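Local structure of nitrophorin Cim l NP (Cimex lectularius, 2IMQ) at residues S134-D138 and W168-N173; T11-N15 and T242-L246; T178-K184 and Y233-P239. The protein carries nitric oxide on a heme in the saliva of the bed bug and delivers it to the victim during feeding, causing vasodilation. All blocks are in the same frame, centred on the assembly; numbering follows the deposited sequence.

Interaction 1. Residues S134-D138 and W168-N173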
loop_
_atom_site.group_PDB
_atom_site.type_symbol
_atom_site.label_atom_id
_atom_site.label_comp_id
_atom_site.label_asym_id
_atom_site.label_seq_id
_atom_site.Cartn_x
_atom_site.Cartn_y
_atom_site.Cartn_z
ATOM N N SER A 134 1.770 3.932 -5.709
ATOM C CA SER A 134 1.518 4.959 -6.680
ATOM C C SER A 134 0.838 6.127 -6.024
ATOM O O SER A 134 0.281 6.024 -4.920
ATOM C CB SER A 134 0.703 4.399 -7.816
ATOM O OG SER A 134 -0.565 3.923 -7.336
ATOM N N ARG A 135 0.846 7.233 -6.739
ATOM C CA ARG A 135 0.320 8.502 -6.200
ATOM C C ARG A 135 -0.121 9.351 -7.369
ATOM O O ARG A 135 0.637 9.538 -8.330
ATOM C CB ARG A 135 1.411 9.236 -5.413
ATOM C CG ARG A 135 1.050 10.520 -4.756
ATOM C CD ARG A 135 0.911 11.701 -5.630
ATOM N NE ARG A 135 1.024 12.893 -4.811
ATOM C CZ ARG A 135 0.864 14.107 -5.278
ATOM N NH1 ARG A 135 0.660 14.266 -6.565
ATOM N NH2 ARG A 135 0.951 15.153 -4.465
ATOM N N MET A 136 -1.347 9.825 -7.329
ATOM C CA MET A 136 -1.866 10.707 -8.372
ATOM C C MET A 136 -2.647 11.826 -7.691
ATOM O O MET A 136 -3.292 11.623 -6.656
ATOM C CB MET A 136 -2.775 9.963 -9.296
ATOM C CG MET A 136 -3.164 10.698 -10.544
ATOM S SD MET A 136 -1.762 11.098 -11.555
ATOM C CE MET A 136 -1.258 9.469 -12.117
ATOM N N SER A 137 -2.639 13.003 -8.325
ATOM C CA SER A 137 -3.426 14.167 -7.885
ATOM C C SER A 137 -4.771 14.208 -8.591
ATOM O O SER A 137 -4.866 13.751 -9.712
ATOM C CB SER A 137 -2.643 15.471 -8.198
ATOM O OG SER A 137 -2.525 15.698 -9.568
ATOM N N ASP A 138 -5.773 14.797 -7.998
ATOM C CA ASP A 138 -7.038 14.973 -8.644
ATOM C C ASP A 138 -6.928 15.757 -9.916
ATOM O O ASP A 138 -7.691 15.542 -10.823
ATOM C CB ASP A 138 -7.965 15.738 -7.699
ATOM C CG ASP A 138 -8.693 14.851 -6.762
ATOM O OD1 ASP A 138 -8.506 13.639 -6.800
ATOM O OD2 ASP A 138 -9.583 15.270 -6.013
ATOM N N TRP A 168 -0.145 -4.144 -4.789
ATOM C CA TRP A 168 -0.156 -2.740 -5.095
ATOM C C TRP A 168 -0.800 -2.113 -3.872
ATOM O O TRP A 168 -1.942 -2.413 -3.514
ATOM C CB TRP A 168 -1.020 -2.478 -6.323
ATOM C CG TRP A 168 -0.886 -1.126 -6.960
ATOM C CD1 TRP A 168 -0.811 0.078 -6.375
ATOM C CD2 TRP A 168 -0.762 -0.894 -8.343
ATOM N NE1 TRP A 168 -0.678 1.074 -7.311
ATOM C CE2 TRP A 168 -0.650 0.490 -8.542
ATOM C CE3 TRP A 168 -0.776 -1.736 -9.477
ATOM C CZ2 TRP A 168 -0.516 1.035 -9.781
ATOM C CZ3 TRP A 168 -0.645 -1.158 -10.718
ATOM C CH2 TRP A 168 -0.511 0.196 -10.848
ATOM N N ILE A 169 -0.043 -1.244 -3.232
ATOM C CA ILE A 169 -0.401 -0.678 -1.914
ATOM C C ILE A 169 -0.194 0.819 -1.905
ATOM O O ILE A 169 0.807 1.319 -2.407
ATOM C CB ILE A 169 0.410 -1.332 -0.777
ATOM C CG1 ILE A 169 1.920 -1.245 -1.020
ATOM C CG2 ILE A 169 -0.052 -2.779 -0.610
ATOM C CD1 ILE A 169 2.720 -1.761 0.220
ATOM N N GLY A 170 -1.161 1.524 -1.338
ATOM C CA GLY A 170 -1.086 2.961 -1.233
ATOM C C GLY A 170 -2.468 3.534 -1.415
ATOM O O GLY A 170 -3.474 2.825 -1.531
ATOM N N ASP A 171 -2.486 4.849 -1.429
ATOM C CA ASP A 171 -3.695 5.600 -1.695
ATOM C C ASP A 171 -3.819 5.708 -3.210
ATOM O O ASP A 171 -3.007 6.404 -3.865
ATOM C CB ASP A 171 -3.662 6.957 -1.026
ATOM C CG ASP A 171 -4.856 7.817 -1.328
ATOM O OD1 ASP A 171 -5.720 7.376 -2.136
ATOM O OD2 ASP A 171 -4.917 8.920 -0.737
ATOM N N LEU A 172 -4.771 4.986 -3.778
ATOM C CA LEU A 172 -4.983 4.907 -5.214
ATOM C C LEU A 172 -5.698 6.117 -5.832
ATOM O O LEU A 172 -5.937 6.138 -7.015
ATOM C CB LEU A 172 -5.761 3.662 -5.554
ATOM C CG LEU A 172 -5.224 2.312 -5.021
ATOM C CD1 LEU A 172 -6.154 1.188 -5.397
ATOM C CD2 LEU A 172 -3.824 2.003 -5.475
ATOM N N ASN A 173 -6.062 7.058 -4.990
ATOM C CA ASN A 173 -6.867 8.207 -5.373
ATOM C C ASN A 173 -8.243 7.811 -5.813
ATOM O O ASN A 173 -8.892 8.467 -6.582
ATOM C CB ASN A 173 -6.188 9.160 -6.382
ATOM C CG ASN A 173 -6.676 10.544 -6.202
ATOM O OD1 ASN A 173 -6.957 10.952 -5.069
ATOM N ND2 ASN A 173 -6.785 11.278 -7.300
HETATM O O HOH W 1 0.016 6.186 -2.245
HETATM O O HOH W 2 -2.794 8.831 -5.019
#
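This is a buried, water-mediated polar contact where two neighbouring parallel strands, 127-135 and 165-169, run out of one sheet of the DNase I-like beta-sandwich and continue into loops. The separation shows in the backbone: CA atoms of Ser134 and Gly170 lie 6.4 Å apart and those of Met136 and Asn173 6.3 Å, wider than paired strands allow. Water bridges the gap in two places. Water 1 lies 2.7 Å from Ser134 O and accepts from Asp171 N (3.0 Å); water 2 accepts from Met136 N (2.9 Å) and lies 2.7 Å from Asp171 O. Direct bonds close both ends. Trp168 NE1 donates to Ser134 OG at 2.9 Å and 162°, in the plane of the indole, while Ser134 OG also pairs with Ala149 O; at the far end Asn173 ND2 donates to Asp138 OD1 (3.0 Å, 153°). Gly170, at phi/psi 144/-175, makes the corner, where a CB would jam against the preceding carbonyl. Asp171 OD1 then accepts from Asn173 N (2.9 Å), an Asx turn, and its OD2 pairs with Asn15 of the other sheet. The waters thus link buried backbone groups where direct strand pairing between the segments has ended.

Interaction 2. Residues T11-N15 and T242-L246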
loop_
_atom_site.group_PDB
_atom_site.type_symbol
_atom_site.label_atom_id
_atom_site.label_comp_id
_atom_site.label_asym_id
_atom_site.label_seq_id
_atom_site.Cartn_x
_atom_site.Cartn_y
_atom_site.Cartn_z
ATOM N N THR A 11 1.612 -6.187 4.288
ATOM C CA THR A 11 1.762 -4.878 3.683
ATOM C C THR A 11 1.091 -3.838 4.527
ATOM O O THR A 11 0.040 -4.095 5.129
ATOM C CB THR A 11 1.151 -4.853 2.249
ATOM O OG1 THR A 11 -0.267 -5.045 2.285
ATOM C CG2 THR A 11 1.752 -5.947 1.379
ATOM N N VAL A 12 1.671 -2.655 4.567
ATOM C CA VAL A 12 1.008 -1.529 5.161
ATOM C C VAL A 12 1.184 -0.315 4.315
ATOM O O VAL A 12 2.288 -0.066 3.820
ATOM C CB VAL A 12 1.465 -1.309 6.646
ATOM C CG1 VAL A 12 2.936 -0.937 6.747
ATOM C CG2 VAL A 12 0.628 -0.278 7.341
ATOM N N SER A 13 0.121 0.447 4.154
ATOM C CA SER A 13 0.302 1.718 3.551
ATOM C C SER A 13 -0.419 2.802 4.336
ATOM O O SER A 13 -1.428 2.544 5.063
ATOM C CB SER A 13 -0.124 1.725 2.126
ATOM O OG SER A 13 -1.520 1.810 1.970
ATOM N N TRP A 14 0.082 4.011 4.170
ATOM C CA TRP A 14 -0.447 5.143 4.905
ATOM C C TRP A 14 -0.222 6.391 4.110
ATOM O O TRP A 14 0.906 6.745 3.766
ATOM C CB TRP A 14 0.287 5.233 6.215
ATOM C CG TRP A 14 -0.290 6.126 7.233
ATOM C CD1 TRP A 14 -1.459 6.837 7.194
ATOM C CD2 TRP A 14 0.230 6.273 8.537
ATOM N NE1 TRP A 14 -1.630 7.494 8.395
ATOM C CE2 TRP A 14 -0.599 7.157 9.232
ATOM C CE3 TRP A 14 1.352 5.755 9.187
ATOM C CZ2 TRP A 14 -0.348 7.508 10.545
ATOM C CZ3 TRP A 14 1.592 6.125 10.464
ATOM C CH2 TRP A 14 0.751 6.965 11.132
ATOM N N ASN A 15 -1.294 7.097 3.838
ATOM C CA ASN A 15 -1.199 8.464 3.334
ATOM C C ASN A 15 -0.971 9.326 4.562
ATOM O O ASN A 15 -1.904 9.767 5.276
ATOM C CB ASN A 15 -2.460 8.843 2.557
ATOM C CG ASN A 15 -2.298 10.153 1.857
ATOM O OD1 ASN A 15 -1.484 10.934 2.295
ATOM N ND2 ASN A 15 -3.033 10.405 0.762
ATOM N N THR A 242 -9.096 5.260 1.405
ATOM C CA THR A 242 -7.973 5.882 0.707
ATOM C C THR A 242 -6.827 4.903 0.488
ATOM O O THR A 242 -6.594 4.435 -0.635
ATOM C CB THR A 242 -7.594 7.156 1.385
ATOM O OG1 THR A 242 -7.296 6.883 2.738
ATOM C CG2 THR A 242 -8.733 8.108 1.349
ATOM N N ASP A 243 -6.207 4.466 1.561
ATOM C CA ASP A 243 -5.166 3.403 1.472
ATOM C C ASP A 243 -5.811 2.064 1.144
ATOM O O ASP A 243 -6.765 1.663 1.816
ATOM C CB ASP A 243 -4.413 3.316 2.784
ATOM C CG ASP A 243 -3.444 4.477 2.917
ATOM O OD1 ASP A 243 -2.348 4.389 2.264
ATOM O OD2 ASP A 243 -3.674 5.527 3.577
ATOM N N ARG A 244 -5.287 1.364 0.148
ATOM C CA ARG A 244 -5.810 0.125 -0.321
ATOM C C ARG A 244 -4.674 -0.834 -0.531
ATOM O O ARG A 244 -3.536 -0.452 -0.767
ATOM C CB ARG A 244 -6.579 0.283 -1.667
ATOM C CG ARG A 244 -7.521 1.468 -1.720
ATOM C CD ARG A 244 -8.747 1.380 -0.823
ATOM N NE ARG A 244 -9.803 0.585 -1.392
ATOM C CZ ARG A 244 -10.791 1.058 -2.128
ATOM N NH1 ARG A 244 -10.901 2.366 -2.378
ATOM N NH2 ARG A 244 -11.672 0.206 -2.651
ATOM N N ALA A 245 -5.018 -2.116 -0.488
ATOM C CA ALA A 245 -4.111 -3.201 -0.915
ATOM C C ALA A 245 -4.788 -4.048 -1.942
ATOM O O ALA A 245 -5.888 -4.561 -1.706
ATOM C CB ALA A 245 -3.722 -4.078 0.289
ATOM N N LEU A 246 -4.141 -4.187 -3.082
ATOM C CA LEU A 246 -4.630 -5.011 -4.173
ATOM C C LEU A 246 -3.590 -6.093 -4.417
ATOM O O LEU A 246 -2.388 -5.913 -4.224
ATOM C CB LEU A 246 -4.770 -4.208 -5.465
ATOM C CG LEU A 246 -5.623 -2.995 -5.392
ATOM C CD1 LEU A 246 -5.633 -2.312 -6.759
ATOM C CD2 LEU A 246 -7.029 -3.300 -4.878
HETATM O O HOH W 3 -2.337 -0.670 1.672
#
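Across the core of the beta-sandwich, strand 11-15 of the six-stranded sheet faces strand 243-246, the edge of the five-stranded one. Their axes approach to 6.7 Å at 151°, roughly antiparallel, but the strands are joined through side chains rather than by backbone pairing. Thr11 begins the contact with OG1 4.1 Å from Ala245 CB, a van der Waals contact. Val12 directs its CA-to-CB bond away from 242-246 and touches Val42 of strand 39-46. Ser13 then turns inward, and its OG donates to Asp243 OD1 at 2.7 Å; it also accepts from water 3 (2.6 Å), which makes a weak bond to Arg244 O (2.7 Å). Trp14 also points away; its side chain touches the heme and its NE1 bonds to His271 O. Asn15 brings the CA-to-CB bond back toward the partner strand, and its ND2 reaches Asp171. Both carboxylate oxygens of Asp243 are thus engaged by strand 11-15, the second through the bond from Asn15 N to Asp243 OD2, 2.9 Å long at 155°.

Interaction 3. Residues T178-K184 and Y233-P239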
loop_
_atom_site.group_PDB
_atom_site.type_symbol
_atom_site.label_atom_id
_atom_site.label_comp_id
_atom_site.label_asym_id
_atom_site.label_seq_id
_atom_site.Cartn_x
_atom_site.Cartn_y
_atom_site.Cartn_z
ATOM N N THR A 178 -20.408 9.603 -3.500
ATOM C CA THR A 178 -21.729 10.010 -3.062
ATOM C C THR A 178 -21.548 11.179 -2.133
ATOM O O THR A 178 -20.440 11.612 -1.821
ATOM C CB THR A 178 -22.475 8.848 -2.398
ATOM O OG1 THR A 178 -23.847 9.189 -2.185
ATOM C CG2 THR A 178 -21.904 8.426 -1.067
ATOM N N ASN A 179 -22.652 11.736 -1.653
ATOM C CA ASN A 179 -22.548 12.859 -0.761
ATOM C C ASN A 179 -22.216 12.413 0.655
ATOM O O ASN A 179 -22.386 11.253 1.026
ATOM C CB ASN A 179 -23.831 13.706 -0.812
ATOM C CG ASN A 179 -25.005 12.931 -0.294
ATOM O OD1 ASN A 179 -25.153 12.791 0.921
ATOM N ND2 ASN A 179 -25.843 12.462 -1.181
ATOM N N ALA A 180 -21.736 13.356 1.434
ATOM C CA ALA A 180 -21.260 13.075 2.771
ATOM C C ALA A 180 -22.372 12.614 3.690
ATOM O O ALA A 180 -22.162 11.826 4.594
ATOM C CB ALA A 180 -20.539 14.224 3.372
ATOM N N THR A 181 -23.557 13.156 3.524
ATOM C CA THR A 181 -24.674 12.791 4.438
ATOM C C THR A 181 -25.031 11.327 4.281
ATOM O O THR A 181 -25.112 10.583 5.274
ATOM C CB THR A 181 -25.943 13.563 4.097
ATOM O OG1 THR A 181 -25.616 14.904 3.746
ATOM C CG2 THR A 181 -26.863 13.621 5.332
ATOM N N HIS A 182 -25.166 10.873 3.048
ATOM C CA HIS A 182 -25.498 9.495 2.787
ATOM C C HIS A 182 -24.375 8.577 3.233
ATOM O O HIS A 182 -24.601 7.549 3.839
ATOM C CB HIS A 182 -25.847 9.331 1.333
ATOM C CG HIS A 182 -26.338 7.981 0.976
ATOM N ND1 HIS A 182 -27.430 7.395 1.588
ATOM C CD2 HIS A 182 -25.910 7.103 0.052
ATOM C CE1 HIS A 182 -27.639 6.206 1.043
ATOM N NE2 HIS A 182 -26.712 5.994 0.119
ATOM N N ALA A 183 -23.142 8.935 2.892
ATOM C CA ALA A 183 -22.013 8.133 3.282
ATOM C C ALA A 183 -21.929 7.978 4.805
ATOM O O ALA A 183 -21.752 6.859 5.316
ATOM C CB ALA A 183 -20.715 8.790 2.768
ATOM N N LYS A 184 -22.085 9.083 5.514
ATOM C CA LYS A 184 -22.014 9.010 6.968
ATOM C C LYS A 184 -23.148 8.170 7.562
ATOM O O LYS A 184 -22.947 7.401 8.508
ATOM C CB LYS A 184 -21.944 10.372 7.588
ATOM C CG LYS A 184 -21.796 10.342 9.125
ATOM C CD LYS A 184 -20.511 9.661 9.576
ATOM C CE LYS A 184 -20.116 10.031 11.007
ATOM N NZ LYS A 184 -21.257 9.923 11.895
ATOM N N TYR A 233 -15.231 11.712 11.915
ATOM C CA TYR A 233 -15.045 12.153 10.522
ATOM C C TYR A 233 -15.146 13.639 10.408
ATOM O O TYR A 233 -16.044 14.263 10.978
ATOM C CB TYR A 233 -16.006 11.498 9.551
ATOM C CG TYR A 233 -15.726 10.036 9.366
ATOM C CD1 TYR A 233 -16.426 9.099 10.067
ATOM C CD2 TYR A 233 -14.749 9.597 8.484
ATOM C CE1 TYR A 233 -16.170 7.776 9.936
ATOM C CE2 TYR A 233 -14.482 8.297 8.345
ATOM C CZ TYR A 233 -15.176 7.365 9.060
ATOM O OH TYR A 233 -14.966 6.021 8.980
ATOM N N ASP A 234 -14.193 14.190 9.703
ATOM C CA ASP A 234 -14.288 15.505 9.140
ATOM C C ASP A 234 -15.101 15.417 7.847
ATOM O O ASP A 234 -14.602 14.940 6.800
ATOM C CB ASP A 234 -12.893 16.031 8.896
ATOM C CG ASP A 234 -12.896 17.391 8.253
ATOM O OD1 ASP A 234 -13.953 17.854 7.831
ATOM O OD2 ASP A 234 -11.850 18.065 8.077
ATOM N N LEU A 235 -16.350 15.873 7.907
ATOM C CA LEU A 235 -17.279 15.681 6.830
ATOM C C LEU A 235 -17.226 16.725 5.736
ATOM O O LEU A 235 -18.055 16.716 4.848
ATOM C CB LEU A 235 -18.695 15.454 7.353
ATOM C CG LEU A 235 -18.778 14.216 8.261
ATOM C CD1 LEU A 235 -20.019 14.267 9.103
ATOM C CD2 LEU A 235 -18.634 12.916 7.462
ATOM N N SER A 236 -16.157 17.541 5.746
ATOM C CA SER A 236 -15.727 18.313 4.574
ATOM C C SER A 236 -15.368 17.459 3.354
ATOM O O SER A 236 -15.383 17.928 2.231
ATOM C CB SER A 236 -14.534 19.221 4.875
ATOM O OG SER A 236 -13.360 18.513 5.195
ATOM N N ALA A 237 -15.083 16.183 3.574
ATOM C CA ALA A 237 -14.945 15.191 2.507
ATOM C C ALA A 237 -15.883 14.027 2.778
ATOM O O ALA A 237 -16.108 13.603 3.904
ATOM C CB ALA A 237 -13.502 14.698 2.464
ATOM N N THR A 238 -16.382 13.464 1.706
ATOM C CA THR A 238 -17.123 12.205 1.835
ATOM C C THR A 238 -16.200 11.137 2.354
ATOM O O THR A 238 -15.135 10.872 1.786
ATOM C CB THR A 238 -17.696 11.773 0.483
ATOM O OG1 THR A 238 -18.624 12.796 0.079
ATOM C CG2 THR A 238 -18.429 10.462 0.571
ATOM N N PRO A 239 -16.545 10.480 3.449
ATOM C CA PRO A 239 -15.747 9.380 3.957
ATOM C C PRO A 239 -15.432 8.376 2.862
ATOM O O PRO A 239 -16.301 7.930 2.119
ATOM C CB PRO A 239 -16.668 8.752 5.046
ATOM C CG PRO A 239 -17.465 9.912 5.575
ATOM C CD PRO A 239 -17.706 10.758 4.312
#
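A threonine side chain reaches the start of a helix from a distant loop: Thr238 OG1 donates to Thr178 O at 2.9 Å, and the CA atoms of Ala180 and Thr238 come within 4.3 Å. The small side chain of Ala180 is consistent with this closeness; its CB lies 3.8 Å from Leu235 O. One turn on, Ala183 CB rests against Thr238 CG2 (3.6 Å) and makes an apolar contact with Pro239 CD (3.9 Å). Lys184 lays its aliphatic part along the loop, CB 4.2 Å from Leu235 CD2 and CE 3.9 Å from Tyr233 CD1, while its NZ forms a salt bridge with Asp188. A type I turn from Asp234 to Ala237 shapes the loop; Asp234 OD1 accepts from Ser236 N (3.1 Å, 158°) as an Asx turn and from Ser236 OG (2.8 Å). Asn179 OD1 caps helix 180-188, accepting from His182 N (2.9 Å, 168°). The arrangement is an asparagine N-capped helix start packed against the loop that precedes strand 243-248.

Interactions 1 and 2, with centres 9 Å apart, form one continuous region in the middle of the sandwich. Strands 165-169 and 243-248 are neighbours in one sheet, with Trp168 O 2.9 Å from Leu246 N, and a probable hydrogen bond from Asn15 ND2 to Asp171 OD2 (2.8 Å) crosses to the other sheet. The heme lies beside interaction 2: the Trp14 side chain is about 3 Å from it and about 10 Å from that of its iron ligand Cys60, while in interaction 1 the Ile169 side chain is about 10 Å from the heme. Interaction 3 is peripheral, its centre about 20 Å from both others, yet its loop 233-239 leads almost directly into 242-246.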